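Side-chain contacts in putative amidohydrolase (Unidentified, PDB 3MKV), which is a zinc-binding prolidase of the amidohydrolase superfamily, probably cleaving dipeptides that end in proline: residues A[284-289]-A[329-334]; A[275-280]-A[340-345]; A[69-74]-A[79-84]. All coordinates share one frame; numbering follows the deposited sequence.

Contact 1. Residues A[284-289]-A[329-334]; sequences ASEGEK and GEAQRL
Glu286 reaches Arg333 because its CG sits between the backbone N and the carbonyl carbon (chi1 70°) and the rest of its chain runs out extended, while the arginine bends at both chi2 and chi3 to bring its guanidinium to the carboxylate. In the metal-dependent amidohydrolase barrel, the pair ties the last part of helix 277-286 to the loop that carries a 3-10 turn at 331-334, a few residues beyond the zinc ligand Asp326. Their ends form a salt bridge, with Glu286 OE1 3.3 Å from Arg333 NH1. Glu286 OE2 lies scarcely farther from the same NH1, at 3.5 Å, so one nitrogen faces both carboxylate oxygens. The two flat groups are nearly perpendicular, 84° between their planes, which rules out the side-by-side, two-nitrogen pairing of a carboxylate with a guanidinium. The bridge lies at the surface, and Arg333 is exposed, so solvent probably weakens it. Carbon atoms line the carboxylate besides: Ala331 CB lies 3.7 Å from Glu286 OE2 and Leu334 CD1 4.3 Å from Glu286 OE1. Ala331 and Leu334 also pack on Ala282, one turn back along helix 277-286. A second acid is close by, Glu330, whose OE1 is 6.1 Å from Glu286 OE2; the positive charge of Arg333 may offset their mutual repulsion. On the inner side of the 3-10 turn, Gln332 NE2 hydrogen-bonds the backbone O of His67, a zinc ligand, and that of Ala70, which links the loop to the metal-bearing segment. The turn itself is closed by Leu334 N, which donates to Ala331 O at 2.7 Å.

Contact 2. Residues A[275-280]-A[340-345]; sequences PTLVTY and RILAEV
Leu277 and Val278 meet Ile341 and Leu342 in a buried, wholly apolar contact between two helices of the amidohydrolase barrel, 277-286 and 337-343. Along the first segment, Pro275 leads out of strand 272-274 and packs on Ile311 of helix 307-317. Thr276 turns its CB away from the second helix, and its OG1 hydrogen-bonds ND1 of the zinc ligand His254, a second-shell bond that would fix the rotation of the imidazole. Leu277 then points toward helix 337-343, and its CD1 touches two side chains there. That methyl lies 3.8 Å from Leu342 CD2 and 3.9 Å from Ile341 CG2, while Leu277 CB rests at 4.0 Å from the same Ile341 CG2. Leu277 also leans on Ile311, so three helices share this core. Val278 comes next and takes the other end of the isoleucine: with CG1 beside its backbone N (chi1 -65°) and an extended chi2, Ile341 stretches out to bring CD1 4.0 Å from Val278 CB. Ile341 thus straddles the first turn, CG2 on Leu277 and CD1 on Val278. Polar reinforcement comes from Glu338, one turn before Leu342 in the same helix: its OE1 and OE2 accept hydrogen bonds from Leu277 N and Val278 N at the start of helix 277-286. Thr279 turns its CB away from helix 337-343, and its OG1 hydrogen-bonds the backbone O of the zinc ligand Asp326. The tightest approach across the pair is from Ile341 CD1 to Val278 CA, 3.6 Å.

Contact 3. Residues A[69-74]-A[79-84]; sequences VAIEFN and ATLPNV
Leu81 covers Ile71 and Glu72 where, in the amidohydrolase barrel, the loop that follows strand 65-66 and the zinc ligands His65 and His67 folds back on the linker into helix 83-99. Followed outward, its CB points toward the loop but stays 5.5 Å from the nearest tip, Ile71 CD1. CG, anti to the carbonyl carbon (chi1 -66°), comes to 4.9 Å from Glu72 OE1. From there CD1 does the touching: it lies 4.0 Å from Ile71 CD1, methyl against methyl, and 3.7 Å from Glu72 OE1. The glutamate arrives from the opposite direction with its chain extended beyond CG, and the leucine methyl adds apolar cover to an oxygen otherwise gripped by charge. That OE1 forms salt bridges with NH1 of both Arg77 and Arg89, joining short helix 75-78 to helix 83-99. Asn74 caps helix 75-78, its OD1 accepting from Arg77 N; Pro82 stands at the N-cap position of helix 83-99. Leu81 also packs on Val86 and Arg89, Ile71 on Arg89 and Ile93. The linker borders a subunit interface, since Thr80 O hydrogen-bonds Ser149 OG of a neighbouring subunit, and Asn83 N bonds OD2 of Asp150 in that same subunit.

In the fold
The touching side chains of the three contacts bind no zinc: those of Val278 in contact 2, Ala331 in contact 1 and Ile71 in contact 3 lie about 11, 12 and 14 Å from a zinc ion. Thr276 (contact 2) and Gln332 (contact 1) hydrogen-bond the zinc ligands His254 (side chain) and His67 (backbone O). Contact 1 stands in the middle, its centre about 15 Å from both other centres. It shares helix 277-286 with contact 2, and Leu334 O packs on Val278 CG2 at 3.7 Å. Toward contact 3, Gly329 N probably hydrogen-bonds Ala70 O at 2.9 Å, and Ala331 CB rests 3.7 Å from Phe73 CZ. Contacts 2 and 3, centres about 26 Å apart, do not touch.

Contact 1. Residues A[284-289]-A[329-334]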
ATOM      1  N   ALA A 284      23.326  10.968  36.292  1.00 79.07           N
ATOM      2  CA  ALA A 284      24.759  11.174  36.467  1.00 79.52           C
ATOM      3  C   ALA A 284      25.397  10.074  37.319  1.00 82.53           C
ATOM      4  O   ALA A 284      26.466   9.573  36.986  1.00 82.48           O
ATOM      5  CB  ALA A 284      25.026  12.547  37.074  1.00 78.28           C
ATOM      6  N   SER A 285      24.725   9.691  38.404  1.00 86.97           N
ATOM      7  CA  SER A 285      25.278   8.750  39.388  1.00 89.13           C
ATOM      8  C   SER A 285      25.351   7.296  38.922  1.00 88.38           C
ATOM      9  O   SER A 285      26.359   6.622  39.124  1.00 87.15           O
ATOM     10  CB  SER A 285      24.469   8.802  40.692  1.00 90.15           C
ATOM     11  OG  SER A 285      24.286  10.135  41.136  1.00 95.25           O
ATOM     12  N   GLU A 286      24.275   6.808  38.318  1.00 90.70           N
ATOM     13  CA  GLU A 286      24.152   5.383  38.050  1.00 94.19           C
ATOM     14  C   GLU A 286      23.577   5.101  36.670  1.00 94.25           C
ATOM     15  O   GLU A 286      23.253   3.957  36.353  1.00 96.50           O
ATOM     16  CB  GLU A 286      23.275   4.725  39.121  1.00 93.74           C
ATOM     17  CG  GLU A 286      21.799   5.112  39.038  1.00 94.96           C
ATOM     18  CD  GLU A 286      21.013   4.714  40.280  1.00 98.48           C
ATOM     19  OE1 GLU A 286      21.484   5.008  41.400  1.00101.75           O
ATOM     20  OE2 GLU A 286      19.924   4.113  40.138  1.00 97.07           O
ATOM     21  N   GLY A 287      23.451   6.145  35.855  1.00 93.70           N
ATOM     22  CA  GLY A 287      22.887   6.014  34.513  1.00 91.49           C
ATOM     23  C   GLY A 287      23.620   5.031  33.616  1.00 91.21           C
ATOM     24  O   GLY A 287      23.002   4.173  32.983  1.00 88.68           O
ATOM     25  N   GLU A 288      24.943   5.151  33.569  1.00 93.92           N
ATOM     26  CA  GLU A 288      25.762   4.317  32.693  1.00 96.08           C
ATOM     27  C   GLU A 288      25.891   2.879  33.182  1.00 96.27           C
ATOM     28  O   GLU A 288      25.946   1.945  32.377  1.00 94.23           O
ATOM     29  CB  GLU A 288      27.152   4.922  32.537  1.00 95.93           C
ATOM     30  CG  GLU A 288      28.059   4.101  31.651  1.00 98.18           C
ATOM     31  CD  GLU A 288      29.494   4.559  31.735  1.00103.40           C
ATOM     32  OE1 GLU A 288      30.353   3.965  31.046  1.00102.11           O
ATOM     33  OE2 GLU A 288      29.761   5.517  32.493  1.00103.94           O
ATOM     34  N   LYS A 289      25.959   2.710  34.500  1.00 96.63           N
ATOM     35  CA  LYS A 289      26.054   1.388  35.111  1.00 96.64           C
ATOM     36  C   LYS A 289      24.862   0.498  34.759  1.00 96.35           C
ATOM     37  O   LYS A 289      25.010  -0.709  34.572  1.00 94.13           O
ATOM     38  CB  LYS A 289      26.164   1.516  36.631  1.00 99.09           C
ATOM     39  CG  LYS A 289      25.955   0.206  37.379  1.00102.81           C
ATOM     40  CD  LYS A 289      26.426   0.318  38.823  1.00110.39           C
ATOM     41  CE  LYS A 289      26.782  -1.052  39.390  1.00112.61           C
ATOM     42  NZ  LYS A 289      27.766  -0.952  40.505  1.00107.42           N
ATOM     43  N   GLY A 329      13.895   3.225  35.081  1.00 60.73           N
ATOM     44  CA  GLY A 329      14.472   1.941  35.476  1.00 59.86           C
ATOM     45  C   GLY A 329      14.638   1.734  36.969  1.00 62.02           C
ATOM     46  O   GLY A 329      13.681   1.837  37.737  1.00 64.01           O
ATOM     47  N   GLU A 330      15.863   1.425  37.347  1.00 62.85           N
ATOM     48  CA  GLU A 330      16.271   1.154  38.706  1.00 63.54           C
ATOM     49  C   GLU A 330      16.106   2.355  39.607  1.00 60.04           C
ATOM     50  O   GLU A 330      15.838   2.222  40.784  1.00 64.29           O
ATOM     51  CB  GLU A 330      17.723   0.699  38.715  1.00 63.59           C
ATOM     52  CG  GLU A 330      17.960  -0.684  38.140  1.00 79.47           C
ATOM     53  CD  GLU A 330      18.112  -0.721  36.618  1.00 89.42           C
ATOM     54  OE1 GLU A 330      17.853   0.286  35.930  1.00 77.70           O
ATOM     55  OE2 GLU A 330      18.500  -1.787  36.108  1.00 92.99           O
ATOM     56  N   ALA A 331      16.332   3.523  39.034  1.00 55.19           N
ATOM     57  CA  ALA A 331      16.334   4.801  39.749  1.00 51.74           C
ATOM     58  C   ALA A 331      14.956   5.213  40.246  1.00 54.79           C
ATOM     59  O   ALA A 331      14.835   6.045  41.152  1.00 56.89           O
ATOM     60  CB  ALA A 331      16.894   5.878  38.868  1.00 53.56           C
ATOM     61  N   GLN A 332      13.916   4.656  39.634  1.00 53.21           N
ATOM     62  CA  GLN A 332      12.562   4.906  40.090  1.00 51.60           C
ATOM     63  C   GLN A 332      12.467   4.793  41.604  1.00 50.83           C
ATOM     64  O   GLN A 332      11.580   5.378  42.221  1.00 55.45           O
ATOM     65  CB  GLN A 332      11.577   3.933  39.441  1.00 49.60           C
ATOM     66  CG  GLN A 332      11.449   4.108  37.940  1.00 60.26           C
ATOM     67  CD  GLN A 332      10.005   4.245  37.483  1.00 60.38           C
ATOM     68  OE1 GLN A 332       9.134   4.633  38.259  1.00 69.31           O
ATOM     69  NE2 GLN A 332       9.752   3.946  36.211  1.00 57.91           N
ATOM     70  N   ARG A 333      13.374   4.039  42.213  1.00 50.67           N
ATOM     71  CA  ARG A 333      13.298   3.833  43.659  1.00 56.58           C
ATOM     72  C   ARG A 333      13.568   5.121  44.454  1.00 55.09           C
ATOM     73  O   ARG A 333      13.266   5.194  45.653  1.00 49.15           O
ATOM     74  CB  ARG A 333      14.278   2.755  44.097  1.00 59.14           C
ATOM     75  CG  ARG A 333      15.492   3.312  44.806  1.00 65.87           C
ATOM     76  CD  ARG A 333      16.689   3.427  43.897  1.00 73.80           C
ATOM     77  NE  ARG A 333      17.568   2.273  44.042  1.00 75.13           N
ATOM     78  CZ  ARG A 333      18.887   2.310  43.869  1.00 81.83           C
ATOM     79  NH1 ARG A 333      19.493   3.450  43.554  1.00 69.08           N
ATOM     80  NH2 ARG A 333      19.603   1.202  44.023  1.00 88.57           N
ATOM     81  N   LEU A 334      14.117   6.127  43.766  1.00 53.29           N
ATOM     82  CA  LEU A 334      14.608   7.359  44.388  1.00 53.98           C
ATOM     83  C   LEU A 334      13.570   8.470  44.456  1.00 51.94           C
ATOM     84  O   LEU A 334      13.838   9.553  44.970  1.00 54.03           O
ATOM     85  CB  LEU A 334      15.857   7.873  43.649  1.00 52.58           C
ATOM     86  CG  LEU A 334      17.115   7.005  43.762  1.00 54.21           C
ATOM     87  CD1 LEU A 334      18.111   7.333  42.665  1.00 47.90           C
ATOM     88  CD2 LEU A 334      17.763   7.157  45.144  1.00 55.12           C
TER

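Contact 2. Residues A[275-280]-A[340-345]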
ATOM      1  N   PRO A 275       9.348  20.864  38.005  1.00 53.34           N
ATOM      2  CA  PRO A 275      10.762  20.518  38.039  1.00 52.24           C
ATOM      3  C   PRO A 275      10.897  19.044  38.353  1.00 50.89           C
ATOM      4  O   PRO A 275      10.074  18.499  39.087  1.00 50.23           O
ATOM      5  CB  PRO A 275      11.303  21.352  39.218  1.00 54.27           C
ATOM      6  CG  PRO A 275      10.228  22.386  39.508  1.00 55.86           C
ATOM      7  CD  PRO A 275       8.950  21.700  39.151  1.00 52.63           C
ATOM      8  N   THR A 276      11.928  18.399  37.822  1.00 50.75           N
ATOM      9  CA  THR A 276      12.124  16.975  38.075  1.00 51.16           C
ATOM     10  C   THR A 276      13.583  16.681  38.425  1.00 54.28           C
ATOM     11  O   THR A 276      14.222  15.812  37.822  1.00 55.34           O
ATOM     12  CB  THR A 276      11.654  16.131  36.867  1.00 52.99           C
ATOM     13  OG1 THR A 276      12.389  16.510  35.689  1.00 60.31           O
ATOM     14  CG2 THR A 276      10.159  16.354  36.614  1.00 46.33           C
ATOM     15  N   LEU A 277      14.090  17.415  39.419  1.00 57.22           N
ATOM     16  CA  LEU A 277      15.527  17.434  39.780  1.00 56.62           C
ATOM     17  C   LEU A 277      16.166  16.082  40.119  1.00 50.52           C
ATOM     18  O   LEU A 277      17.302  15.810  39.745  1.00 54.30           O
ATOM     19  CB  LEU A 277      15.773  18.412  40.944  1.00 54.91           C
ATOM     20  CG  LEU A 277      15.269  19.839  40.736  1.00 52.55           C
ATOM     21  CD1 LEU A 277      15.561  20.706  41.942  1.00 56.14           C
ATOM     22  CD2 LEU A 277      15.897  20.432  39.486  1.00 51.20           C
ATOM     23  N   VAL A 278      15.444  15.247  40.847  1.00 53.24           N
ATOM     24  CA  VAL A 278      16.004  13.984  41.314  1.00 54.73           C
ATOM     25  C   VAL A 278      16.509  13.117  40.157  1.00 57.89           C
ATOM     26  O   VAL A 278      17.485  12.370  40.297  1.00 58.93           O
ATOM     27  CB  VAL A 278      14.970  13.199  42.151  1.00 52.81           C
ATOM     28  CG1 VAL A 278      13.728  12.888  41.311  1.00 48.51           C
ATOM     29  CG2 VAL A 278      15.598  11.939  42.740  1.00 39.56           C
ATOM     30  N   THR A 279      15.845  13.218  39.012  1.00 60.55           N
ATOM     31  CA  THR A 279      16.198  12.389  37.874  1.00 60.05           C
ATOM     32  C   THR A 279      17.582  12.719  37.331  1.00 58.28           C
ATOM     33  O   THR A 279      18.326  11.823  36.936  1.00 58.76           O
ATOM     34  CB  THR A 279      15.168  12.488  36.740  1.00 59.08           C
ATOM     35  OG1 THR A 279      15.508  11.544  35.719  1.00 59.48           O
ATOM     36  CG2 THR A 279      15.149  13.888  36.149  1.00 62.77           C
ATOM     37  N   TYR A 280      17.933  14.000  37.315  1.00 59.13           N
ATOM     38  CA  TYR A 280      19.246  14.399  36.808  1.00 62.93           C
ATOM     39  C   TYR A 280      20.382  13.907  37.706  1.00 64.88           C
ATOM     40  O   TYR A 280      21.403  13.416  37.214  1.00 66.54           O
ATOM     41  CB  TYR A 280      19.289  15.909  36.562  1.00 59.29           C
ATOM     42  CG  TYR A 280      18.101  16.335  35.735  1.00 59.96           C
ATOM     43  CD1 TYR A 280      17.887  15.777  34.484  1.00 58.87           C
ATOM     44  CD2 TYR A 280      17.173  17.258  36.211  1.00 56.66           C
ATOM     45  CE1 TYR A 280      16.798  16.131  33.714  1.00 56.14           C
ATOM     46  CE2 TYR A 280      16.071  17.621  35.442  1.00 56.13           C
ATOM     47  CZ  TYR A 280      15.895  17.046  34.191  1.00 59.44           C
ATOM     48  OH  TYR A 280      14.818  17.366  33.396  1.00 61.39           O
ATOM     49  N   ARG A 340      13.864  15.869  49.706  1.00 63.34           N
ATOM     50  CA  ARG A 340      15.175  16.251  50.216  1.00 63.58           C
ATOM     51  C   ARG A 340      15.828  17.319  49.340  1.00 64.01           C
ATOM     52  O   ARG A 340      16.286  18.356  49.833  1.00 67.42           O
ATOM     53  CB  ARG A 340      16.085  15.020  50.277  1.00 67.40           C
ATOM     54  CG  ARG A 340      17.292  15.176  51.193  1.00 73.23           C
ATOM     55  CD  ARG A 340      18.404  14.186  50.851  1.00 79.74           C
ATOM     56  NE  ARG A 340      19.192  14.612  49.693  1.00 87.97           N
ATOM     57  CZ  ARG A 340      19.370  13.883  48.594  1.00 89.48           C
ATOM     58  NH1 ARG A 340      18.824  12.677  48.503  1.00 85.21           N
ATOM     59  NH2 ARG A 340      20.098  14.355  47.587  1.00 83.61           N
ATOM     60  N   ILE A 341      15.881  17.056  48.040  1.00 60.16           N
ATOM     61  CA  ILE A 341      16.552  17.954  47.110  1.00 57.54           C
ATOM     62  C   ILE A 341      15.909  19.344  47.091  1.00 60.29           C
ATOM     63  O   ILE A 341      16.597  20.354  47.265  1.00 63.81           O
ATOM     64  CB  ILE A 341      16.585  17.360  45.696  1.00 58.26           C
ATOM     65  CG1 ILE A 341      17.440  16.089  45.680  1.00 55.17           C
ATOM     66  CG2 ILE A 341      17.116  18.377  44.705  1.00 61.75           C
ATOM     67  CD1 ILE A 341      17.468  15.385  44.347  1.00 56.65           C
ATOM     68  N   LEU A 342      14.595  19.400  46.895  1.00 57.11           N
ATOM     69  CA  LEU A 342      13.886  20.680  46.909  1.00 55.77           C
ATOM     70  C   LEU A 342      14.020  21.357  48.273  1.00 59.25           C
ATOM     71  O   LEU A 342      14.004  22.582  48.374  1.00 58.29           O
ATOM     72  CB  LEU A 342      12.406  20.491  46.554  1.00 53.22           C
ATOM     73  CG  LEU A 342      12.052  19.890  45.184  1.00 51.50           C
ATOM     74  CD1 LEU A 342      10.584  19.455  45.105  1.00 49.51           C
ATOM     75  CD2 LEU A 342      12.376  20.851  44.056  1.00 41.52           C
ATOM     76  N   ALA A 343      14.150  20.552  49.324  1.00 65.38           N
ATOM     77  CA  ALA A 343      14.230  21.077  50.685  1.00 70.11           C
ATOM     78  C   ALA A 343      15.448  21.977  50.882  1.00 72.88           C
ATOM     79  O   ALA A 343      15.471  22.812  51.782  1.00 71.35           O
ATOM     80  CB  ALA A 343      14.238  19.938  51.701  1.00 70.08           C
ATOM     81  N   GLU A 344      16.457  21.802  50.037  1.00 75.76           N
ATOM     82  CA  GLU A 344      17.673  22.589  50.138  1.00 75.18           C
ATOM     83  C   GLU A 344      17.434  24.043  49.743  1.00 74.65           C
ATOM     84  O   GLU A 344      18.260  24.916  50.017  1.00 77.39           O
ATOM     85  CB  GLU A 344      18.760  21.995  49.253  1.00 77.75           C
ATOM     86  CG  GLU A 344      19.110  20.560  49.583  1.00 93.20           C
ATOM     87  CD  GLU A 344      19.956  19.910  48.498  1.00104.02           C
ATOM     88  OE1 GLU A 344      20.051  20.490  47.390  1.00105.62           O
ATOM     89  OE2 GLU A 344      20.519  18.821  48.754  1.00104.93           O
ATOM     90  N   VAL A 345      16.306  24.314  49.102  1.00 67.50           N
ATOM     91  CA  VAL A 345      16.074  25.656  48.591  1.00 67.45           C
ATOM     92  C   VAL A 345      14.708  26.189  48.988  1.00 66.11           C
ATOM     93  O   VAL A 345      14.528  27.397  49.138  1.00 65.95           O
ATOM     94  CB  VAL A 345      16.242  25.716  47.055  1.00 68.53           C
ATOM     95  CG1 VAL A 345      15.696  27.030  46.515  1.00 73.94           C
ATOM     96  CG2 VAL A 345      17.705  25.546  46.676  1.00 61.72           C
TER

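Contact 3. Residues A[69-74]-A[79-84]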
ATOM      1  N   VAL A  69       5.972   2.916  32.676  1.00 50.75           N
ATOM      2  CA  VAL A  69       6.532   1.853  31.846  1.00 50.46           C
ATOM      3  C   VAL A  69       7.974   2.095  31.466  1.00 49.74           C
ATOM      4  O   VAL A  69       8.521   1.370  30.642  1.00 50.65           O
ATOM      5  CB  VAL A  69       5.697   1.553  30.568  1.00 49.43           C
ATOM      6  CG1 VAL A  69       4.215   1.511  30.912  1.00 50.04           C
ATOM      7  CG2 VAL A  69       5.997   2.558  29.461  1.00 38.67           C
ATOM      8  N   ALA A  70       8.589   3.112  32.065  1.00 54.19           N
ATOM      9  CA  ALA A  70      10.024   3.331  31.892  1.00 52.37           C
ATOM     10  C   ALA A  70      10.758   2.355  32.787  1.00 53.97           C
ATOM     11  O   ALA A  70      11.338   2.743  33.800  1.00 55.19           O
ATOM     12  CB  ALA A  70      10.394   4.744  32.239  1.00 51.96           C
ATOM     13  N   ILE A  71      10.719   1.082  32.399  1.00 54.66           N
ATOM     14  CA  ILE A  71      11.221  -0.010  33.227  1.00 53.23           C
ATOM     15  C   ILE A  71      12.735  -0.159  33.144  1.00 54.04           C
ATOM     16  O   ILE A  71      13.327  -0.938  33.899  1.00 53.74           O
ATOM     17  CB  ILE A  71      10.560  -1.363  32.864  1.00 52.70           C
ATOM     18  CG1 ILE A  71      10.865  -1.748  31.412  1.00 51.29           C
ATOM     19  CG2 ILE A  71       9.056  -1.322  33.093  1.00 43.03           C
ATOM     20  CD1 ILE A  71      10.478  -3.191  31.078  1.00 53.33           C
ATOM     21  N   GLU A  72      13.359   0.573  32.223  1.00 51.49           N
ATOM     22  CA  GLU A  72      14.816   0.701  32.222  1.00 58.63           C
ATOM     23  C   GLU A  72      15.301   2.030  31.657  1.00 57.77           C
ATOM     24  O   GLU A  72      14.513   2.803  31.114  1.00 54.97           O
ATOM     25  CB  GLU A  72      15.516  -0.485  31.537  1.00 59.20           C
ATOM     26  CG  GLU A  72      14.636  -1.399  30.698  1.00 69.69           C
ATOM     27  CD  GLU A  72      15.453  -2.451  29.950  1.00 75.43           C
ATOM     28  OE1 GLU A  72      15.083  -3.651  29.975  1.00 77.48           O
ATOM     29  OE2 GLU A  72      16.482  -2.071  29.343  1.00 90.94           O
ATOM     30  N   PHE A  73      16.602   2.289  31.803  1.00 58.78           N
ATOM     31  CA  PHE A  73      17.230   3.525  31.318  1.00 62.14           C
ATOM     32  C   PHE A  73      17.246   3.678  29.785  1.00 61.87           C
ATOM     33  O   PHE A  73      17.282   4.795  29.272  1.00 63.37           O
ATOM     34  CB  PHE A  73      18.664   3.649  31.857  1.00 66.91           C
ATOM     35  CG  PHE A  73      18.744   4.086  33.303  1.00 75.13           C
ATOM     36  CD1 PHE A  73      18.869   3.152  34.325  1.00 78.90           C
ATOM     37  CD2 PHE A  73      18.702   5.437  33.641  1.00 79.04           C
ATOM     38  CE1 PHE A  73      18.944   3.556  35.654  1.00 74.01           C
ATOM     39  CE2 PHE A  73      18.778   5.847  34.972  1.00 73.92           C
ATOM     40  CZ  PHE A  73      18.902   4.904  35.973  1.00 69.18           C
ATOM     41  N   ASN A  74      17.234   2.566  29.057  1.00 55.62           N
ATOM     42  CA  ASN A  74      17.245   2.613  27.598  1.00 54.22           C
ATOM     43  C   ASN A  74      15.825   2.516  27.012  1.00 54.48           C
ATOM     44  O   ASN A  74      15.280   1.423  26.810  1.00 55.04           O
ATOM     45  CB  ASN A  74      18.157   1.514  27.036  1.00 57.49           C
ATOM     46  CG  ASN A  74      18.270   1.557  25.518  1.00 60.29           C
ATOM     47  OD1 ASN A  74      17.631   2.375  24.850  1.00 69.27           O
ATOM     48  ND2 ASN A  74      19.084   0.662  24.964  1.00 50.88           N
ATOM     49  N   ALA A  79      10.728  -0.113  23.997  1.00 47.23           N
ATOM     50  CA  ALA A  79       9.594  -0.179  23.077  1.00 50.64           C
ATOM     51  C   ALA A  79       9.609  -1.440  22.213  1.00 54.15           C
ATOM     52  O   ALA A  79       8.600  -1.794  21.606  1.00 56.14           O
ATOM     53  CB  ALA A  79       9.525   1.068  22.200  1.00 46.62           C
ATOM     54  N   THR A  80      10.754  -2.110  22.159  1.00 56.34           N
ATOM     55  CA  THR A  80      10.889  -3.343  21.386  1.00 54.87           C
ATOM     56  C   THR A  80      10.640  -4.585  22.240  1.00 49.99           C
ATOM     57  O   THR A  80      10.386  -5.664  21.718  1.00 52.98           O
ATOM     58  CB  THR A  80      12.291  -3.452  20.763  1.00 54.31           C
ATOM     59  OG1 THR A  80      13.216  -3.865  21.771  1.00 52.47           O
ATOM     60  CG2 THR A  80      12.720  -2.103  20.191  1.00 44.44           C
ATOM     61  N   LEU A  81      10.734  -4.431  23.554  1.00 51.42           N
ATOM     62  CA  LEU A  81      10.356  -5.491  24.480  1.00 48.98           C
ATOM     63  C   LEU A  81       8.888  -5.902  24.323  1.00 53.99           C
ATOM     64  O   LEU A  81       8.022  -5.078  24.006  1.00 52.87           O
ATOM     65  CB  LEU A  81      10.606  -5.037  25.911  1.00 48.91           C
ATOM     66  CG  LEU A  81      12.076  -4.823  26.264  1.00 49.31           C
ATOM     67  CD1 LEU A  81      12.199  -4.458  27.724  1.00 41.37           C
ATOM     68  CD2 LEU A  81      12.870  -6.095  25.949  1.00 46.99           C
ATOM     69  N   PRO A  82       8.607  -7.188  24.546  1.00 51.50           N
ATOM     70  CA  PRO A  82       7.270  -7.735  24.492  1.00 52.19           C
ATOM     71  C   PRO A  82       6.310  -6.992  25.410  1.00 54.17           C
ATOM     72  O   PRO A  82       6.676  -6.618  26.522  1.00 55.73           O
ATOM     73  CB  PRO A  82       7.470  -9.164  25.005  1.00 55.11           C
ATOM     74  CG  PRO A  82       8.872  -9.485  24.610  1.00 52.36           C
ATOM     75  CD  PRO A  82       9.609  -8.215  24.867  1.00 53.04           C
ATOM     76  N   ASN A  83       5.082  -6.805  24.939  1.00 52.90           N
ATOM     77  CA  ASN A  83       4.055  -6.101  25.682  1.00 49.08           C
ATOM     78  C   ASN A  83       3.755  -6.760  27.033  1.00 50.84           C
ATOM     79  O   ASN A  83       3.415  -6.090  28.002  1.00 53.92           O
ATOM     80  CB  ASN A  83       2.792  -6.001  24.827  1.00 45.62           C
ATOM     81  CG  ASN A  83       2.946  -5.025  23.659  1.00 46.66           C
ATOM     82  OD1 ASN A  83       3.575  -3.964  23.784  1.00 40.36           O
ATOM     83  ND2 ASN A  83       2.347  -5.369  22.521  1.00 40.73           N
ATOM     84  N   VAL A  84       3.908  -8.077  27.089  1.00 50.98           N
ATOM     85  CA  VAL A  84       3.672  -8.846  28.303  1.00 44.24           C
ATOM     86  C   VAL A  84       4.699  -8.496  29.373  1.00 44.25           C
ATOM     87  O   VAL A  84       4.334  -8.178  30.499  1.00 44.33           O
ATOM     88  CB  VAL A  84       3.699 -10.377  27.996  1.00 47.31           C
ATOM     89  CG1 VAL A  84       3.777 -11.216  29.287  1.00 37.29           C
ATOM     90  CG2 VAL A  84       2.475 -10.775  27.158  1.00 41.91           C
TER